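Local coordinates for methanol--corrinoid protein co-methyltransferase (Methanosarcina barkeri, PDB 2I2X) that transfers the methyl group of methanol to the cob(I)amide cofactor carried by its partner corrinoid protein MtaC, a step of methanogenesis from methanol, at residues C269-I274 against D297-L302. Numbering follows the deposited sequence.
Sequences CGYENI and DVMGNL. With ZN (zinc ion), chain Q.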
loop_
_atom_site.group_PDB
_atom_site.type_symbol
_atom_site.label_atom_id
_atom_site.label_comp_id
_atom_site.label_asym_id
_atom_site.label_seq_id
_atom_site.Cartn_x
_atom_site.Cartn_y
_atom_site.Cartn_z
ATOM N N CYS A 269 17.499 0.849 0.956
ATOM C CA CYS A 269 17.666 -0.128 -0.121
ATOM C C CYS A 269 19.020 -0.854 -0.068
ATOM O O CYS A 269 19.313 -1.719 -0.922
ATOM C CB CYS A 269 17.436 0.513 -1.494
ATOM S SG CYS A 269 18.509 1.922 -1.857
ATOM N N GLY A 270 19.805 -0.528 0.950
ATOM C CA GLY A 270 21.052 -1.246 1.251
ATOM C C GLY A 270 20.753 -2.551 1.969
ATOM O O GLY A 270 20.978 -2.683 3.175
ATOM N N TYR A 271 20.249 -3.545 1.245
ATOM C CA TYR A 271 20.012 -4.817 1.877
ATOM C C TYR A 271 21.269 -5.411 2.496
ATOM O O TYR A 271 21.176 -6.189 3.449
ATOM C CB TYR A 271 19.450 -5.775 0.866
ATOM C CG TYR A 271 17.997 -5.540 0.485
ATOM C CD1 TYR A 271 17.661 -4.608 -0.482
ATOM C CD2 TYR A 271 16.970 -6.308 1.049
ATOM C CE1 TYR A 271 16.354 -4.429 -0.878
ATOM C CE2 TYR A 271 15.652 -6.122 0.673
ATOM C CZ TYR A 271 15.347 -5.179 -0.306
ATOM O OH TYR A 271 14.036 -4.981 -0.736
ATOM N N GLU A 272 22.439 -5.076 1.936
ATOM C CA GLU A 272 23.698 -5.522 2.484
ATOM C C GLU A 272 24.010 -4.865 3.840
ATOM O O GLU A 272 24.998 -5.231 4.495
ATOM C CB GLU A 272 24.842 -5.258 1.488
ATOM C CG GLU A 272 25.230 -3.757 1.240
ATOM C CD GLU A 272 24.294 -3.031 0.276
ATOM O OE1 GLU A 272 24.677 -1.910 -0.169
ATOM O OE2 GLU A 272 23.180 -3.561 -0.022
ATOM N N ASN A 273 23.180 -3.890 4.255
ATOM C CA ASN A 273 23.367 -3.207 5.548
ATOM C C ASN A 273 23.441 -4.168 6.729
ATOM O O ASN A 273 24.056 -3.848 7.770
ATOM C CB ASN A 273 22.288 -2.157 5.811
ATOM C CG ASN A 273 22.422 -0.932 4.923
ATOM O OD1 ASN A 273 23.451 -0.721 4.264
ATOM N ND2 ASN A 273 21.356 -0.127 4.868
ATOM N N ILE A 274 22.834 -5.345 6.587
ATOM C CA ILE A 274 22.921 -6.303 7.690
ATOM C C ILE A 274 24.409 -6.717 7.914
ATOM O O ILE A 274 24.912 -6.760 9.058
ATOM C CB ILE A 274 21.956 -7.511 7.518
ATOM C CG1 ILE A 274 22.103 -8.512 8.667
ATOM C CG2 ILE A 274 22.182 -8.223 6.157
ATOM C CD1 ILE A 274 21.705 -8.020 10.008
ATOM N N ASP A 297 10.238 -8.429 -3.292
ATOM C CA ASP A 297 11.473 -9.074 -2.848
ATOM C C ASP A 297 11.210 -10.386 -2.163
ATOM O O ASP A 297 10.064 -10.772 -1.896
ATOM C CB ASP A 297 12.413 -8.153 -2.041
ATOM C CG ASP A 297 11.987 -7.941 -0.594
ATOM O OD1 ASP A 297 11.772 -8.922 0.134
ATOM O OD2 ASP A 297 11.964 -6.768 -0.154
ATOM N N VAL A 298 12.284 -11.086 -1.887
ATOM C CA VAL A 298 12.181 -12.480 -1.562
ATOM C C VAL A 298 12.667 -12.677 -0.141
ATOM O O VAL A 298 12.929 -13.820 0.285
ATOM C CB VAL A 298 12.913 -13.289 -2.636
ATOM C CG1 VAL A 298 14.432 -13.413 -2.360
ATOM C CG2 VAL A 298 12.243 -14.582 -2.894
ATOM N N MET A 299 12.707 -11.556 0.602
ATOM C CA MET A 299 13.107 -11.553 2.014
ATOM C C MET A 299 12.309 -10.560 2.859
ATOM O O MET A 299 12.883 -9.823 3.677
ATOM C CB MET A 299 14.636 -11.354 2.186
ATOM C CG MET A 299 15.279 -10.103 1.498
ATOM S SD MET A 299 15.320 -10.228 -0.313
ATOM C CE MET A 299 17.051 -9.696 -0.569
ATOM N N GLY A 300 10.973 -10.587 2.702
ATOM C CA GLY A 300 10.081 -9.565 3.235
ATOM C C GLY A 300 10.217 -9.339 4.729
ATOM O O GLY A 300 10.170 -8.188 5.172
ATOM N N ASN A 301 10.356 -10.437 5.495
ATOM C CA ASN A 301 10.397 -10.396 6.955
ATOM C C ASN A 301 11.822 -10.477 7.470
ATOM O O ASN A 301 12.178 -9.838 8.452
ATOM C CB ASN A 301 9.609 -11.549 7.573
ATOM C CG ASN A 301 8.092 -11.419 7.420
ATOM O OD1 ASN A 301 7.429 -12.330 6.929
ATOM N ND2 ASN A 301 7.540 -10.315 7.874
ATOM N N LEU A 302 12.659 -11.263 6.805
ATOM C CA LEU A 302 13.995 -11.478 7.289
ATOM C C LEU A 302 14.767 -10.166 7.505
ATOM O O LEU A 302 15.510 -10.055 8.488
ATOM C CB LEU A 302 14.743 -12.403 6.349
ATOM C CG LEU A 302 16.229 -12.681 6.615
ATOM C CD1 LEU A 302 16.585 -14.026 6.089
ATOM C CD2 LEU A 302 17.117 -11.597 6.022
HETATM ZN ZN ZN Q . 17.931 2.635 -4.066
#
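Asp297 receives the phenol of Tyr271: Tyr271 OH donates to Asp297 OD2 over 2.8 Å. The carboxylate stands almost square to the ring, the two planes 88° apart, with OD2 at the ring's edge, near its plane; seen from the acid, the hydroxyl arrives from above the carboxylate plane, 40° out of it. Asp297 CG lies between its own backbone N and carbonyl carbon (chi1 78°), which keeps the carboxylate close to the following backbone, where OD1 accepts from Met299 N at 2.8 Å, using its anti side, and closes an Asx turn; with OD2 held by the tyrosine, the two bonds limit the carboxylate's rotation. The backbone N and O of Asp297 are hydrogen-bonded to Glu331 and Tyr335 of the second MtaB subunit, so the loop also takes part in the contact between the two MtaB subunits of the heterotetramer. Val298 N makes a weak hydrogen bond to Met299 SD at 3.5 Å. In the TIM-barrel fold of MtaB, 297-302 belongs to the loop joining strands 285-287 and 309-311, while 269-274 leads into helix 273-280 through a type I turn from Gly270 to Asn273. Just ahead of that turn, Cys269 SG binds zinc at 2.4 Å, together with Glu164 and Cys220. Met299, its chain bent at chi2 and chi3, lays its methyl obliquely against the Tyr271 ring, CE 3.8 Å from CD2; its SD lies 5.1 Å from the ring centroid, a Met-aromatic contact. Met227 of helix 220-230 touches both side chains. Replacing Tyr271 with a phenylalanine would probably leave buried Asp297 OD2 without this donor, with mainly the Met299 contact joining ring and loop. The backbone of Gly300 is hydrogen-bonded to that of Lys289, and Asp360 accepts from the backbone N of both Asn301 and Leu302.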